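Local structure of Rho guanyl nucleotide exchange factor (Rom2), putative (Aspergillus fumigatus Af293, 5O51) at residues S180-H184 / K229-I233; D213-L219 / N254-A258; Y244-F250 / W262-W266. The protein probably promotes guanine-nucleotide exchange on Rho-type GTPases, this chain being its CNH domain, a seven-bladed beta-propeller. All blocks are in the same frame, centred on the assembly; numbering follows the deposited sequence.

Contact 1: S180-H184 / K229-I233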
loop_
_atom_site.group_PDB
_atom_site.type_symbol
_atom_site.label_atom_id
_atom_site.label_comp_id
_atom_site.label_asym_id
_atom_site.label_seq_id
_atom_site.Cartn_x
_atom_site.Cartn_y
_atom_site.Cartn_z
ATOM N N SER A 180 -2.532 -12.019 -8.729
ATOM C CA SER A 180 -1.751 -10.768 -8.528
ATOM C C SER A 180 -1.684 -10.309 -7.072
ATOM O O SER A 180 -2.720 -10.170 -6.440
ATOM C CB SER A 180 -2.331 -9.637 -9.346
ATOM O OG SER A 180 -2.163 -9.891 -10.710
ATOM N N SER A 181 -0.453 -10.089 -6.580
ATOM C CA SER A 181 -0.139 -9.499 -5.252
ATOM C C SER A 181 -0.210 -7.964 -5.227
ATOM O O SER A 181 -0.690 -7.407 -4.265
ATOM C CB SER A 181 1.281 -9.858 -4.800
ATOM O OG SER A 181 1.511 -11.250 -4.716
ATOM N N SER A 182 0.266 -7.280 -6.267
ATOM C CA SER A 182 0.440 -5.831 -6.197
ATOM C C SER A 182 0.458 -5.115 -7.551
ATOM O O SER A 182 0.611 -5.724 -8.585
ATOM C CB SER A 182 1.756 -5.567 -5.507
ATOM O OG SER A 182 2.848 -6.071 -6.251
ATOM N N ILE A 183 0.381 -3.800 -7.522
ATOM C CA ILE A 183 0.482 -3.008 -8.742
ATOM C C ILE A 183 1.210 -1.658 -8.585
ATOM O O ILE A 183 1.028 -0.948 -7.636
ATOM C CB ILE A 183 -0.934 -2.854 -9.380
ATOM C CG1 ILE A 183 -0.833 -2.571 -10.865
ATOM C CG2 ILE A 183 -1.758 -1.778 -8.672
ATOM C CD1 ILE A 183 -2.137 -2.816 -11.589
ATOM N N HIS A 184 2.026 -1.303 -9.558
ATOM C CA HIS A 184 2.910 -0.128 -9.497
ATOM C C HIS A 184 2.866 0.637 -10.815
ATOM O O HIS A 184 2.789 0.039 -11.896
ATOM C CB HIS A 184 4.368 -0.567 -9.174
ATOM C CG HIS A 184 4.460 -1.387 -7.922
ATOM N ND1 HIS A 184 4.633 -0.819 -6.680
ATOM C CD2 HIS A 184 4.266 -2.708 -7.710
ATOM C CE1 HIS A 184 4.579 -1.761 -5.764
ATOM N NE2 HIS A 184 4.349 -2.917 -6.361
ATOM N N LYS A 229 6.040 -13.901 -4.481
ATOM C CA LYS A 229 5.135 -12.814 -4.192
ATOM C C LYS A 229 5.934 -11.545 -4.326
ATOM O O LYS A 229 6.703 -11.216 -3.413
ATOM C CB LYS A 229 4.528 -12.942 -2.827
ATOM C CG LYS A 229 3.935 -14.289 -2.489
ATOM C CD LYS A 229 3.125 -14.165 -1.197
ATOM C CE LYS A 229 2.771 -15.521 -0.615
ATOM N NZ LYS A 229 1.897 -16.280 -1.554
ATOM N N PRO A 230 5.799 -10.865 -5.479
ATOM C CA PRO A 230 6.404 -9.574 -5.671
ATOM C C PRO A 230 5.508 -8.547 -5.003
ATOM O O PRO A 230 4.307 -8.481 -5.295
ATOM C CB PRO A 230 6.381 -9.374 -7.191
ATOM C CG PRO A 230 5.881 -10.671 -7.757
ATOM C CD PRO A 230 5.052 -11.263 -6.694
ATOM N N ILE A 231 6.101 -7.743 -4.136
ATOM C CA ILE A 231 5.331 -6.863 -3.257
ATOM C C ILE A 231 5.574 -5.399 -3.584
ATOM O O ILE A 231 4.644 -4.643 -3.587
ATOM C CB ILE A 231 5.710 -7.120 -1.800
ATOM C CG1 ILE A 231 5.557 -8.614 -1.416
ATOM C CG2 ILE A 231 4.986 -6.161 -0.907
ATOM C CD1 ILE A 231 4.178 -9.191 -1.560
ATOM N N HIS A 232 6.815 -4.985 -3.798
ATOM C CA HIS A 232 7.087 -3.547 -3.834
ATOM C C HIS A 232 8.319 -3.241 -4.666
ATOM O O HIS A 232 9.343 -3.961 -4.567
ATOM C CB HIS A 232 7.246 -2.995 -2.397
ATOM C CG HIS A 232 7.627 -1.557 -2.317
ATOM N ND1 HIS A 232 6.746 -0.538 -2.618
ATOM C CD2 HIS A 232 8.798 -0.956 -1.983
ATOM C CE1 HIS A 232 7.354 0.625 -2.474
ATOM N NE2 HIS A 232 8.602 0.400 -2.097
ATOM N N ILE A 233 8.239 -2.107 -5.369
ATOM C CA ILE A 233 9.286 -1.627 -6.266
ATOM C C ILE A 233 9.613 -0.194 -5.930
ATOM O O ILE A 233 8.712 0.624 -5.782
ATOM C CB ILE A 233 8.843 -1.531 -7.728
ATOM C CG1 ILE A 233 8.334 -2.824 -8.229
ATOM C CG2 ILE A 233 10.025 -1.094 -8.625
ATOM C CD1 ILE A 233 7.625 -2.690 -9.566
#
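H184 reaches from strand 180-184 to lay its imidazole over the side chain of I233, whose CG1 sits 4.2 Å from the ring centroid, 15° off its normal, over the face but toward the rim, a CH-pi contact. With CG anti to the carbonyl carbon (chi1 -55°), the ring is carried toward 229-233 and turns its NE2 edge to I231 O, 3.3 Å away near the ring plane. The single N-H of NE2 is shared, weakly, between I231 O and S182 OG. CE1 of H184 lies 3.6 Å from H232 CA. The two imidazoles meet obliquely, planes 69° apart; H232 keeps its NE2 bonded to E234. Serine suits position 182 because its short hydroxyl, set between the backbone N and the carbonyl carbon, puts S182 OG 3.0 Å from P230 O, a hydrogen bond from above the carbonyl plane. S181 packs its CB 3.4 Å from the same P230 O. Side chains bridge two strands that run almost parallel, with axes 5.9 Å apart. Each is the first strand of its propeller blade: 180-186 pairs with 189-194 and 230-236 with 239-244, both carrying a classic beta bulge, so the contact joins adjacent blades near the domain centre.

Contact 2: D213-L219 / N254-A258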
loop_
_atom_site.group_PDB
_atom_site.type_symbol
_atom_site.label_atom_id
_atom_site.label_comp_id
_atom_site.label_asym_id
_atom_site.label_seq_id
_atom_site.Cartn_x
_atom_site.Cartn_y
_atom_site.Cartn_z
ATOM N N ASP A 213 15.316 -10.170 -16.964
ATOM C CA ASP A 213 15.846 -10.739 -18.229
ATOM C C ASP A 213 16.245 -12.220 -18.051
ATOM O O ASP A 213 17.184 -12.523 -17.298
ATOM C CB ASP A 213 17.063 -9.945 -18.654
ATOM C CG ASP A 213 17.574 -10.300 -20.087
ATOM O OD1 ASP A 213 17.669 -11.496 -20.493
ATOM O OD2 ASP A 213 17.954 -9.340 -20.787
ATOM N N GLN A 214 15.571 -13.121 -18.771
ATOM C CA GLN A 214 15.909 -14.581 -18.786
ATOM C C GLN A 214 17.406 -14.999 -18.929
ATOM O O GLN A 214 17.785 -16.071 -18.455
ATOM C CB GLN A 214 15.071 -15.308 -19.857
ATOM C CG GLN A 214 15.314 -14.811 -21.294
ATOM C CD GLN A 214 15.403 -15.912 -22.365
ATOM O OE1 GLN A 214 16.393 -15.993 -23.103
ATOM N NE2 GLN A 214 14.364 -16.748 -22.466
ATOM N N ALA A 215 18.239 -14.186 -19.577
ATOM C CA ALA A 215 19.681 -14.499 -19.736
ATOM C C ALA A 215 20.573 -14.197 -18.505
ATOM O O ALA A 215 21.715 -14.692 -18.411
ATOM C CB ALA A 215 20.256 -13.776 -20.945
ATOM N N ASP A 216 20.073 -13.388 -17.578
ATOM C CA ASP A 216 20.901 -12.966 -16.447
ATOM C C ASP A 216 20.865 -14.101 -15.443
ATOM O O ASP A 216 19.858 -14.431 -14.834
ATOM C CB ASP A 216 20.424 -11.662 -15.840
ATOM C CG ASP A 216 21.360 -11.134 -14.770
ATOM O OD1 ASP A 216 22.451 -11.706 -14.535
ATOM O OD2 ASP A 216 20.977 -10.120 -14.158
ATOM N N THR A 217 22.022 -14.692 -15.311
ATOM C CA THR A 217 22.196 -15.946 -14.702
ATOM C C THR A 217 22.318 -15.687 -13.226
ATOM O O THR A 217 22.110 -16.593 -12.443
ATOM C CB THR A 217 23.490 -16.599 -15.313
ATOM O OG1 THR A 217 23.296 -18.002 -15.458
ATOM C CG2 THR A 217 24.766 -16.337 -14.518
ATOM N N SER A 218 22.718 -14.454 -12.859
ATOM C CA SER A 218 22.824 -14.046 -11.457
ATOM C C SER A 218 21.417 -13.891 -10.830
ATOM O O SER A 218 21.327 -13.728 -9.625
ATOM C CB SER A 218 23.694 -12.767 -11.293
ATOM O OG SER A 218 22.966 -11.549 -11.497
ATOM N N LEU A 219 20.360 -13.939 -11.659
ATOM C CA LEU A 219 18.951 -13.939 -11.224
ATOM C C LEU A 219 18.268 -15.301 -11.225
ATOM O O LEU A 219 17.062 -15.381 -11.142
ATOM C CB LEU A 219 18.123 -12.977 -12.102
ATOM C CG LEU A 219 18.528 -11.491 -12.132
ATOM C CD1 LEU A 219 17.726 -10.742 -13.200
ATOM C CD2 LEU A 219 18.364 -10.826 -10.770
ATOM N N ASN A 254 15.651 -2.573 -18.089
ATOM C CA ASN A 254 16.014 -3.792 -18.824
ATOM C C ASN A 254 16.170 -4.946 -17.844
ATOM O O ASN A 254 16.592 -6.029 -18.228
ATOM C CB ASN A 254 17.295 -3.663 -19.666
ATOM C CG ASN A 254 17.225 -2.532 -20.686
ATOM O OD1 ASN A 254 16.271 -2.444 -21.474
ATOM N ND2 ASN A 254 18.239 -1.659 -20.678
ATOM N N GLY A 255 15.815 -4.722 -16.579
ATOM C CA GLY A 255 15.832 -5.756 -15.536
ATOM C C GLY A 255 17.035 -6.642 -15.513
ATOM O O GLY A 255 16.909 -7.881 -15.461
ATOM N N TRP A 256 18.202 -6.009 -15.598
ATOM C CA TRP A 256 19.456 -6.742 -15.523
ATOM C C TRP A 256 20.000 -6.464 -14.133
ATOM O O TRP A 256 19.863 -5.333 -13.639
ATOM C CB TRP A 256 20.447 -6.317 -16.638
ATOM C CG TRP A 256 21.516 -7.339 -16.844
ATOM C CD1 TRP A 256 22.711 -7.422 -16.182
ATOM C CD2 TRP A 256 21.472 -8.467 -17.745
ATOM N NE1 TRP A 256 23.419 -8.520 -16.621
ATOM C CE2 TRP A 256 22.682 -9.185 -17.569
ATOM C CE3 TRP A 256 20.529 -8.934 -18.690
ATOM C CZ2 TRP A 256 22.970 -10.356 -18.282
ATOM C CZ3 TRP A 256 20.823 -10.082 -19.396
ATOM C CH2 TRP A 256 22.041 -10.780 -19.192
ATOM N N ARG A 257 20.588 -7.482 -13.495
ATOM C CA ARG A 257 21.021 -7.346 -12.096
ATOM C C ARG A 257 21.971 -6.155 -11.952
ATOM O O ARG A 257 22.742 -5.863 -12.855
ATOM C CB ARG A 257 21.692 -8.618 -11.606
ATOM C CG ARG A 257 22.200 -8.619 -10.172
ATOM C CD ARG A 257 21.054 -8.873 -9.217
ATOM N NE ARG A 257 21.476 -9.082 -7.823
ATOM C CZ ARG A 257 21.820 -10.248 -7.274
ATOM N NH1 ARG A 257 21.866 -11.394 -7.983
ATOM N NH2 ARG A 257 22.139 -10.266 -5.984
ATOM N N ALA A 258 21.897 -5.480 -10.819
ATOM C CA ALA A 258 22.885 -4.492 -10.415
ATOM C C ALA A 258 23.339 -4.825 -8.969
ATOM O O ALA A 258 22.607 -5.461 -8.223
ATOM C CB ALA A 258 22.282 -3.075 -10.505
#
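D216 lays its side chain flat on the indole of W256, at the outer side of the propeller, where a loop built from a type I turn (D213 to D216) and two Asx turns, headed by D213 and D216, meets the loop 254-258 of the next blade. This stack is the tight part. D216 CB stands 3.6 Å from the centroid of the six-membered ring, and carboxylate and indole planes differ by only 3°. With CG anti to the backbone N (chi1 -174°), the carboxylate serves both loops: OD2 accepts from R257 N, while OD1 takes S218 N and the S218 hydroxyl from one face of its plane. An aspartate suits this buried place because three donors grip its two oxygens, which probably favours the charged form. R257 bends at chi2 and runs its aliphatic part close past S218, CB to S218 OG at 3.2 Å, while its NH2 is bonded to W262 O. L219 CD2 adds an apolar touch on R257 CD (3.7 Å), and G255, with positive phi, passes its carbonyl O to D213 N (3.2 Å).

The more open side is looser at A215, which is exposed and offers just a methyl, CB to W256 CH2 at 3.9 Å. D213 makes a closer edge contact there: it crosses W256 obliquely, its carboxylate plane turned 84° from the ring, with OD2 3.3 Å from W256 CZ3, and its OD1 closes an Asx turn by accepting from A215 N. The shortest link of all is R257 N to D216 OD2, 2.7 Å and nearly along the C-O axis of the carboxylate.

Contact 3: Y244-F250 / W262-W266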
loop_
_atom_site.group_PDB
_atom_site.type_symbol
_atom_site.label_atom_id
_atom_site.label_comp_id
_atom_site.label_asym_id
_atom_site.label_seq_id
_atom_site.Cartn_x
_atom_site.Cartn_y
_atom_site.Cartn_z
ATOM N N TYR A 244 10.396 -8.705 -2.772
ATOM C CA TYR A 244 9.471 -9.838 -2.760
ATOM C C TYR A 244 9.434 -10.454 -1.334
ATOM O O TYR A 244 10.306 -10.158 -0.477
ATOM C CB TYR A 244 9.927 -10.908 -3.726
ATOM C CG TYR A 244 10.320 -10.569 -5.189
ATOM C CD1 TYR A 244 11.396 -9.793 -5.465
ATOM C CD2 TYR A 244 9.665 -11.176 -6.259
ATOM C CE1 TYR A 244 11.784 -9.531 -6.760
ATOM C CE2 TYR A 244 10.036 -10.926 -7.572
ATOM C CZ TYR A 244 11.131 -10.123 -7.817
ATOM O OH TYR A 244 11.608 -9.834 -9.107
ATOM N N SER A 245 8.438 -11.310 -1.056
ATOM C CA SER A 245 8.319 -11.883 0.273
ATOM C C SER A 245 9.583 -12.656 0.645
ATOM O O SER A 245 9.900 -12.747 1.809
ATOM C CB SER A 245 7.083 -12.774 0.437
ATOM O OG SER A 245 7.183 -13.911 -0.443
ATOM N N ASP A 246 10.340 -13.182 -0.316
ATOM C CA ASP A 246 11.496 -14.003 0.025
ATOM C C ASP A 246 12.839 -13.289 0.003
ATOM O O ASP A 246 13.774 -13.696 0.704
ATOM C CB ASP A 246 11.546 -15.257 -0.871
ATOM C CG ASP A 246 10.447 -16.289 -0.512
ATOM O OD1 ASP A 246 10.128 -16.505 0.685
ATOM O OD2 ASP A 246 9.857 -16.837 -1.444
ATOM N N PHE A 247 12.944 -12.222 -0.783
ATOM C CA PHE A 247 14.217 -11.610 -1.004
ATOM C C PHE A 247 14.084 -10.239 -1.561
ATOM O O PHE A 247 13.053 -9.898 -2.088
ATOM C CB PHE A 247 15.106 -12.464 -1.936
ATOM C CG PHE A 247 14.347 -13.223 -2.999
ATOM C CD1 PHE A 247 13.694 -12.557 -4.017
ATOM C CD2 PHE A 247 14.359 -14.625 -3.009
ATOM C CE1 PHE A 247 12.965 -13.272 -4.975
ATOM C CE2 PHE A 247 13.681 -15.351 -3.973
ATOM C CZ PHE A 247 12.973 -14.678 -4.958
ATOM N N SER A 248 15.166 -9.460 -1.436
ATOM C CA SER A 248 15.278 -8.175 -2.090
ATOM C C SER A 248 16.565 -8.086 -2.848
ATOM O O SER A 248 17.578 -8.602 -2.385
ATOM C CB SER A 248 15.129 -7.006 -1.088
ATOM O OG SER A 248 13.781 -6.910 -0.678
ATOM N N PHE A 249 16.523 -7.391 -4.009
ATOM C CA PHE A 249 17.743 -7.073 -4.726
ATOM C C PHE A 249 17.556 -5.917 -5.734
ATOM O O PHE A 249 16.430 -5.460 -6.030
ATOM C CB PHE A 249 18.230 -8.327 -5.444
ATOM C CG PHE A 249 17.226 -8.858 -6.420
ATOM C CD1 PHE A 249 16.241 -9.715 -6.011
ATOM C CD2 PHE A 249 17.231 -8.398 -7.726
ATOM C CE1 PHE A 249 15.268 -10.138 -6.890
ATOM C CE2 PHE A 249 16.296 -8.838 -8.618
ATOM C CZ PHE A 249 15.326 -9.725 -8.209
ATOM N N PHE A 250 18.674 -5.460 -6.296
ATOM C CA PHE A 250 18.623 -4.322 -7.261
ATOM C C PHE A 250 18.647 -4.766 -8.746
ATOM O O PHE A 250 19.372 -5.725 -9.111
ATOM C CB PHE A 250 19.810 -3.425 -7.032
ATOM C CG PHE A 250 19.778 -2.674 -5.781
ATOM C CD1 PHE A 250 19.092 -1.470 -5.707
ATOM C CD2 PHE A 250 20.514 -3.109 -4.673
ATOM C CE1 PHE A 250 19.046 -0.767 -4.528
ATOM C CE2 PHE A 250 20.496 -2.385 -3.513
ATOM C CZ PHE A 250 19.756 -1.220 -3.430
ATOM N N TRP A 262 25.081 -8.174 -3.913
ATOM C CA TRP A 262 24.189 -7.606 -2.869
ATOM C C TRP A 262 22.896 -8.322 -2.960
ATOM O O TRP A 262 22.267 -8.347 -4.022
ATOM C CB TRP A 262 23.960 -6.094 -3.099
ATOM C CG TRP A 262 23.328 -5.303 -1.958
ATOM C CD1 TRP A 262 23.977 -4.517 -1.063
ATOM C CD2 TRP A 262 21.920 -5.192 -1.639
ATOM N NE1 TRP A 262 23.079 -3.910 -0.243
ATOM C CE2 TRP A 262 21.812 -4.328 -0.569
ATOM C CE3 TRP A 262 20.756 -5.745 -2.171
ATOM C CZ2 TRP A 262 20.588 -4.031 0.032
ATOM C CZ3 TRP A 262 19.523 -5.420 -1.585
ATOM C CH2 TRP A 262 19.458 -4.585 -0.497
ATOM N N LYS A 263 22.494 -8.916 -1.840
ATOM C CA LYS A 263 21.238 -9.655 -1.768
ATOM C C LYS A 263 20.779 -9.784 -0.279
ATOM O O LYS A 263 21.604 -10.131 0.613
ATOM C CB LYS A 263 21.445 -11.073 -2.324
ATOM C CG LYS A 263 20.197 -11.944 -2.388
ATOM C CD LYS A 263 20.477 -13.408 -2.668
ATOM C CE LYS A 263 19.175 -14.205 -2.593
ATOM N NZ LYS A 263 19.381 -15.658 -2.525
ATOM N N ILE A 264 19.470 -9.586 -0.041
ATOM C CA ILE A 264 18.840 -9.841 1.283
ATOM C C ILE A 264 17.872 -10.972 1.092
ATOM O O ILE A 264 17.090 -10.978 0.142
ATOM C CB ILE A 264 18.052 -8.595 1.813
ATOM C CG1 ILE A 264 19.007 -7.446 2.132
ATOM C CG2 ILE A 264 17.162 -8.920 3.003
ATOM C CD1 ILE A 264 18.347 -6.109 2.185
ATOM N N SER A 265 17.920 -11.922 2.005
ATOM C CA SER A 265 16.880 -12.931 2.141
ATOM C C SER A 265 16.170 -12.628 3.453
ATOM O O SER A 265 16.819 -12.644 4.510
ATOM C CB SER A 265 17.498 -14.365 2.181
ATOM O OG SER A 265 17.662 -14.861 0.830
ATOM N N TRP A 266 14.855 -12.431 3.416
ATOM C CA TRP A 266 14.108 -12.014 4.656
ATOM C C TRP A 266 13.914 -13.199 5.598
ATOM O O TRP A 266 13.685 -14.351 5.155
ATOM C CB TRP A 266 12.774 -11.321 4.241
ATOM C CG TRP A 266 13.020 -10.063 3.417
ATOM C CD1 TRP A 266 12.851 -9.929 2.104
ATOM C CD2 TRP A 266 13.570 -8.826 3.881
ATOM N NE1 TRP A 266 13.248 -8.668 1.681
ATOM C CE2 TRP A 266 13.699 -7.976 2.765
ATOM C CE3 TRP A 266 13.971 -8.345 5.160
ATOM C CZ2 TRP A 266 14.190 -6.658 2.854
ATOM C CZ3 TRP A 266 14.442 -7.016 5.273
ATOM C CH2 TRP A 266 14.557 -6.180 4.110
HETATM O O HOH W 1 13.751 -15.519 2.821
HETATM O O HOH W 2 21.539 -6.776 -5.911
#
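Y244 opens the contact with its carbonyl O 3.6 Å from W266 CD1. D246 then offers its carbonyl oxygen to W266 N (3.2 Å), which comes from above the carbonyl plane; a water joins the same oxygen to W266 O. F247 faces S265 as a non-hydrogen-bonded antiparallel pair, and its CA makes a CA-H...O contact with I264 O at 3.2 Å.

The next residue, S248, is hydrogen-bonded to I264 in both directions, N to O at 2.9 Å and O from N along a nearly straight bond. Its OG, anti to the carbonyl carbon (chi1 -72°), lies in the plane of the W266 indole and accepts a hydrogen bond from W266 NE1 at 3.0 Å. A small hydroxyl suits this buried spot, because it satisfies the indole N-H while also bonding N243 OD1. After F249, whose CA meets the edge of the W262 ring, F250 points its edge at the face of W262, planes 59° apart and CE2 over the indole. A water lies between F250 N and W262 O and can bond both; W262 O also receives R257 NH2.

The segments hold the turn into and most of the third strand (247-251) and the short fourth strand (264-265) of one blade. Strand 239-244 flanks 247-251 on its other side, F221 of helix 220-224 meets F247 and F249, and W266 packs against strands 279-284 and 287-292 of the following blade.

All three contacts surround the propeller blade formed by strands 230-236, 239-244, 247-251 and 264-265. Contact 1 joins its first strand to that of the preceding blade, near the domain centre; contact 3 holds its last two strands together; contact 2 ties its loop 254-258 to the segment after strand 208-210 of the preceding blade, farther out. Centres of contacts 1 and 3, and of 2 and 3, are about 14 Å apart, those of 1 and 2 about 19 Å. Along the chain contact 1 closes before contact 3 opens, while contact 2 crosses both. Probable hydrogen bonds, K229 O to S245 N (2.9 Å) and A258 N to F250 O (3.1 Å), tie the contacts together within the blade.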